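Local coordinates for protein transcriptional regulator (Vibrio vulnificus, PDB 4IVN) that represses genes of sialic acid catabolism and binds N-acetylmannosamine 6-phosphate, consistent with control of its DNA binding by this sugar phosphate, at residues L196-D201 / S216-E221; N209-P214 / M222-R227. All blocks are in the same frame, centred on the assembly; numbering follows the deposited sequence.

Both contacts involve the connection between parallel strands 204-208 and 221-224 of the SIS domain, which contains no alpha-helix, and their segments alternate along the sequence. Contact 1, at the surface, leans the later part of this connection on the end of helix 188-199, with one aromatic ring supplying most of the helix side. Contact 2, nearer the middle of the chain and partly buried, sets the earlier part beside strand 221-224 and the chain beyond it, close to the bound sugar phosphate. Neither has a clear direct hydrogen bond across it: a CH-pi contact dominates the first, a water bridge and mixed apolar-carbonyl packing the second. The two meet where Ser216 CB approaches Met222 CE at 3.3 Å.

Contact 1. Residues L196-D201 / S216-E221; sequences LAYKRD and SSLSTE
Tyr198 lays one face of its ring over the backbone of Leu218, at the end of helix 188-199 in the SIS domain, an alpha/beta fold with a parallel sheet at its centre. Leu218 CA stands 3.7 Å from the ring centroid and 10° off the ring normal, a CH-pi contact over the middle of the face. A chi1 of -170° sets CG of the tyrosine anti to the backbone N, and the ring beyond it lies against the turn that follows the short 3-10 segment 216-217. Leu218 adds a second touch through one methyl, CD2, which lies 4.2 Å from Tyr198 CD2, while the aliphatic CE of Lys199 reaches the same methyl at 4.3 Å. Farther along, Thr220 N sits near the plane of the ring at its edge. The helix itself stops just here in a Schellman motif, with Asp201 at positive phi and its N bonded to Tyr198 O. Two polar side chains, those of Ser219 and Thr220, find partners in strand 204-208: Ser219 OG bonds Ser206 OG, and Thr220 OG1 bonds Val204 N. Leu218 O, buried by the contact, has no hydrogen-bond partner in the model; its close neighbour is Tyr198 CD1, 3.1 Å away.

Contact 2. Residues N209-P214 / M222-R227; sequences NINHSP and MLVAAR
Val224 sets both methyls against the loop that leaves strand 204-208, and Asn209, Ile210 and Asn211 close over them. Val224 CG1 packs 4.2 Å from Asn209 C, while Val224 CG2 lies 3.9 Å from Ile210 O and 3.6 Å from Asn211 OD1. The exposed Asn211 covers Val224 from the solvent side, its side chain crossing that of the valine at about a right angle. Strand 221-224 is the outermost strand, within this chain, of the parallel sheet of the SIS domain; it pairs with strand 204-208, and the loop after strand 204-208 passes over Val224 and Ala225 at the C-terminal end of strand 221-224. The closest fit is at Asn209, which is buried. Its CA makes a CA-H...O contact of 3.1 Å with Ala225 O, and its backbone is also hydrogen-bonded to Ser183 of the sugar-phosphate pocket, so this end of the contact adjoins the ligand site.

Toward Met222 the fit is slacker. A bend at chi2 (-138°) places Met222 SD 4.1 Å from Ile210 O. Met222 CE, beyond it, lies 4.1 Å from Ser213 OG. Farther along the loop His212 O bonds Thr40 OG1, linking it to the N-terminal, helix-turn-helix side of the chain. At the far end Arg227 sends its guanidinium to Asp107 in a salt bridge and to Ser104 in a hydrogen bond.

Asn209 O and Ala225 O, both acceptors, cannot bond each other; a water instead donates to each, at 3.0 Å from Asn209 O and 2.7 Å from Ala225 O. One bound water thus bridges the two carbonyls and adds a polar link to the van der Waals contact between loop and strand end.

Contact 1. Residues L196-D201 / S216-E221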
loop_
_atom_site.group_PDB
_atom_site.type_symbol
_atom_site.label_atom_id
_atom_site.label_comp_id
_atom_site.label_asym_id
_atom_site.label_seq_id
_atom_site.Cartn_x
_atom_site.Cartn_y
_atom_site.Cartn_z
ATOM N N LEU A 196 24.548 -0.567 -7.234
ATOM C CA LEU A 196 25.055 -0.105 -8.538
ATOM C C LEU A 196 24.936 1.418 -8.812
ATOM O O LEU A 196 25.906 2.032 -9.372
ATOM C CB LEU A 196 24.337 -0.850 -9.648
ATOM C CG LEU A 196 24.828 -2.355 -9.680
ATOM C CD1 LEU A 196 23.757 -3.182 -10.468
ATOM C CD2 LEU A 196 26.265 -2.482 -10.253
ATOM N N ALA A 197 23.802 2.012 -8.432
ATOM C CA ALA A 197 23.589 3.444 -8.532
ATOM C C ALA A 197 24.503 4.159 -7.526
ATOM O O ALA A 197 25.206 5.117 -7.870
ATOM C CB ALA A 197 22.137 3.789 -8.226
ATOM N N TYR A 198 24.486 3.688 -6.284
ATOM C CA TYR A 198 25.344 4.250 -5.282
ATOM C C TYR A 198 26.781 4.304 -5.740
ATOM O O TYR A 198 27.458 5.346 -5.565
ATOM C CB TYR A 198 25.243 3.464 -4.004
ATOM C CG TYR A 198 25.947 4.156 -2.840
ATOM C CD1 TYR A 198 25.264 5.148 -2.091
ATOM C CD2 TYR A 198 27.259 3.809 -2.472
ATOM C CE1 TYR A 198 25.875 5.787 -1.020
ATOM C CE2 TYR A 198 27.899 4.435 -1.391
ATOM C CZ TYR A 198 27.196 5.409 -0.659
ATOM O OH TYR A 198 27.755 6.041 0.428
ATOM N N LYS A 199 27.259 3.257 -6.398
ATOM C CA LYS A 199 28.663 3.229 -6.852
ATOM C C LYS A 199 28.989 4.149 -8.028
ATOM O O LYS A 199 30.141 4.530 -8.265
ATOM C CB LYS A 199 29.179 1.801 -7.078
ATOM C CG LYS A 199 29.265 1.034 -5.768
ATOM C CD LYS A 199 29.295 -0.486 -5.980
ATOM C CE LYS A 199 28.947 -1.219 -4.674
ATOM N NZ LYS A 199 29.795 -2.422 -4.424
ATOM N N ARG A 200 27.967 4.593 -8.720
ATOM C CA ARG A 200 28.186 5.539 -9.787
ATOM C C ARG A 200 27.906 6.968 -9.335
ATOM O O ARG A 200 27.687 7.814 -10.196
ATOM C CB ARG A 200 27.232 5.216 -10.912
ATOM C CG ARG A 200 27.702 4.031 -11.696
ATOM C CD ARG A 200 26.590 3.599 -12.586
ATOM N NE ARG A 200 26.320 4.598 -13.633
ATOM C CZ ARG A 200 27.068 4.746 -14.725
ATOM N NH1 ARG A 200 28.148 3.984 -14.935
ATOM N NH2 ARG A 200 26.715 5.638 -15.623
ATOM N N ASP A 201 27.913 7.214 -8.028
ATOM C CA ASP A 201 27.656 8.542 -7.433
ATOM C C ASP A 201 26.286 9.154 -7.773
ATOM O O ASP A 201 26.163 10.373 -7.848
ATOM C CB ASP A 201 28.792 9.516 -7.772
ATOM C CG ASP A 201 30.122 8.904 -7.451
ATOM O OD1 ASP A 201 30.281 8.474 -6.294
ATOM O OD2 ASP A 201 30.967 8.738 -8.353
ATOM N N SER A 216 22.025 0.478 4.510
ATOM C CA SER A 216 22.425 1.836 4.955
ATOM C C SER A 216 23.798 2.282 4.500
ATOM O O SER A 216 23.999 3.453 4.244
ATOM C CB SER A 216 22.192 2.076 6.455
ATOM O OG SER A 216 22.736 1.011 7.121
ATOM N N SER A 217 24.724 1.375 4.259
ATOM C CA SER A 217 25.992 1.836 3.818
ATOM C C SER A 217 25.960 2.043 2.284
ATOM O O SER A 217 26.967 2.336 1.690
ATOM C CB SER A 217 27.088 0.812 4.235
ATOM O OG SER A 217 27.098 -0.247 3.287
ATOM N N LEU A 218 24.799 1.922 1.629
ATOM C CA LEU A 218 24.736 2.246 0.195
ATOM C C LEU A 218 23.657 3.264 -0.030
ATOM O O LEU A 218 23.025 3.196 -1.080
ATOM C CB LEU A 218 24.334 0.984 -0.638
ATOM C CG LEU A 218 25.174 -0.277 -0.463
ATOM C CD1 LEU A 218 24.325 -1.463 -0.892
ATOM C CD2 LEU A 218 26.472 -0.122 -1.275
ATOM N N SER A 219 23.423 4.139 0.952
ATOM C CA SER A 219 22.290 5.097 0.940
ATOM C C SER A 219 22.803 6.499 1.124
ATOM O O SER A 219 23.653 6.719 2.018
ATOM C CB SER A 219 21.324 4.791 2.093
ATOM O OG SER A 219 20.732 3.526 1.912
ATOM N N THR A 220 22.381 7.424 0.263
ATOM C CA THR A 220 22.735 8.843 0.406
ATOM C C THR A 220 21.925 9.398 1.581
ATOM O O THR A 220 22.400 10.244 2.303
ATOM C CB THR A 220 22.513 9.649 -0.907
ATOM O OG1 THR A 220 23.110 8.940 -2.006
ATOM C CG2 THR A 220 23.160 11.046 -0.916
ATOM N N GLU A 221 20.651 9.003 1.678
ATOM C CA GLU A 221 19.763 9.393 2.742
ATOM C C GLU A 221 18.902 8.190 3.177
ATOM O O GLU A 221 18.739 7.250 2.393
ATOM C CB GLU A 221 18.764 10.462 2.238
ATOM C CG GLU A 221 19.374 11.684 1.497
ATOM C CD GLU A 221 20.084 12.751 2.375
ATOM O OE1 GLU A 221 20.068 12.602 3.638
ATOM O OE2 GLU A 221 20.635 13.775 1.776
#

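Contact 2. Residues N209-P214 / M222-R227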
loop_
_atom_site.group_PDB
_atom_site.type_symbol
_atom_site.label_atom_id
_atom_site.label_comp_id
_atom_site.label_asym_id
_atom_site.label_seq_id
_atom_site.Cartn_x
_atom_site.Cartn_y
_atom_site.Cartn_z
ATOM N N ASN A 209 12.609 -0.021 7.687
ATOM C CA ASN A 209 12.092 0.005 9.048
ATOM C C ASN A 209 13.199 -0.396 10.008
ATOM O O ASN A 209 12.926 -0.872 11.104
ATOM C CB ASN A 209 10.927 -1.061 9.194
ATOM C CG ASN A 209 9.699 -0.712 8.365
ATOM O OD1 ASN A 209 8.635 -0.391 8.916
ATOM N ND2 ASN A 209 9.792 -0.875 7.079
ATOM N N ILE A 210 14.451 -0.127 9.634
ATOM C CA ILE A 210 15.531 -0.389 10.545
ATOM C C ILE A 210 16.667 0.639 10.301
ATOM O O ILE A 210 16.925 1.020 9.172
ATOM C CB ILE A 210 15.978 -1.883 10.449
ATOM C CG1 ILE A 210 16.803 -2.255 11.655
ATOM C CG2 ILE A 210 16.676 -2.172 9.187
ATOM C CD1 ILE A 210 16.053 -3.212 12.544
ATOM N N ASN A 211 17.245 1.142 11.372
ATOM C CA ASN A 211 18.355 2.086 11.252
ATOM C C ASN A 211 19.628 1.586 10.629
ATOM O O ASN A 211 20.265 2.331 9.889
ATOM C CB ASN A 211 18.629 2.743 12.620
ATOM C CG ASN A 211 17.461 3.587 13.027
ATOM O OD1 ASN A 211 17.188 4.601 12.401
ATOM N ND2 ASN A 211 16.661 3.092 13.945
ATOM N N HIS A 212 20.040 0.341 10.941
ATOM C CA HIS A 212 21.301 -0.163 10.375
ATOM C C HIS A 212 21.133 -1.442 9.637
ATOM O O HIS A 212 20.470 -2.374 10.125
ATOM C CB HIS A 212 22.308 -0.374 11.476
ATOM C CG HIS A 212 22.459 0.841 12.374
ATOM N ND1 HIS A 212 23.313 1.854 12.078
ATOM C CD2 HIS A 212 21.849 1.172 13.576
ATOM C CE1 HIS A 212 23.211 2.793 13.034
ATOM N NE2 HIS A 212 22.340 2.358 13.961
ATOM N N SER A 213 21.778 -1.566 8.489
ATOM C CA SER A 213 21.435 -2.694 7.663
ATOM C C SER A 213 22.490 -2.604 6.576
ATOM O O SER A 213 23.112 -1.557 6.432
ATOM C CB SER A 213 19.993 -2.499 7.102
ATOM O OG SER A 213 20.057 -1.664 5.904
ATOM N N PRO A 214 22.675 -3.684 5.783
ATOM C CA PRO A 214 23.559 -3.645 4.596
ATOM C C PRO A 214 23.243 -2.457 3.656
ATOM O O PRO A 214 24.143 -1.840 2.990
ATOM C CB PRO A 214 23.197 -4.953 3.893
ATOM C CG PRO A 214 22.843 -5.913 5.014
ATOM C CD PRO A 214 22.212 -5.064 6.097
ATOM N N MET A 222 18.281 8.238 4.355
ATOM C CA MET A 222 17.391 7.136 4.753
ATOM C C MET A 222 16.180 7.729 5.464
ATOM O O MET A 222 16.326 8.680 6.196
ATOM C CB MET A 222 18.065 6.262 5.826
ATOM C CG MET A 222 18.839 5.056 5.331
ATOM S SD MET A 222 18.538 3.588 6.392
ATOM C CE MET A 222 19.156 2.307 5.290
ATOM N N LEU A 223 15.009 7.149 5.278
ATOM C CA LEU A 223 13.861 7.510 6.142
ATOM C C LEU A 223 13.501 6.163 6.739
ATOM O O LEU A 223 13.543 5.190 6.041
ATOM C CB LEU A 223 12.705 8.092 5.351
ATOM C CG LEU A 223 12.868 9.516 4.817
ATOM C CD1 LEU A 223 11.568 10.032 4.234
ATOM C CD2 LEU A 223 13.415 10.474 5.883
ATOM N N VAL A 224 13.266 6.135 8.044
ATOM C CA VAL A 224 13.056 4.909 8.797
ATOM C C VAL A 224 11.672 4.880 9.392
ATOM O O VAL A 224 11.322 5.725 10.168
ATOM C CB VAL A 224 14.150 4.793 9.898
ATOM C CG1 VAL A 224 13.860 3.614 10.859
ATOM C CG2 VAL A 224 15.520 4.686 9.207
ATOM N N ALA A 225 10.877 3.894 9.041
ATOM C CA ALA A 225 9.516 3.715 9.631
ATOM C C ALA A 225 9.642 2.810 10.874
ATOM O O ALA A 225 10.595 1.994 10.948
ATOM C CB ALA A 225 8.631 3.007 8.524
ATOM N N ALA A 226 8.686 2.893 11.817
ATOM C CA ALA A 226 8.648 2.056 12.979
ATOM C C ALA A 226 8.311 0.626 12.649
ATOM O O ALA A 226 7.959 0.289 11.517
ATOM C CB ALA A 226 7.665 2.620 14.022
ATOM N N ARG A 227 8.477 -0.245 13.634
ATOM C CA ARG A 227 8.220 -1.721 13.501
ATOM C C ARG A 227 9.106 -2.442 12.505
ATOM O O ARG A 227 8.621 -2.812 11.438
ATOM C CB ARG A 227 6.797 -2.027 13.060
ATOM C CG ARG A 227 5.805 -1.177 13.792
ATOM C CD ARG A 227 5.062 -1.972 14.870
ATOM N NE ARG A 227 5.587 -1.593 16.182
ATOM C CZ ARG A 227 5.426 -0.401 16.794
ATOM N NH1 ARG A 227 4.743 0.606 16.276
ATOM N NH2 ARG A 227 5.973 -0.224 17.977
HETATM O O HOH W 1 12.013 1.187 13.158
#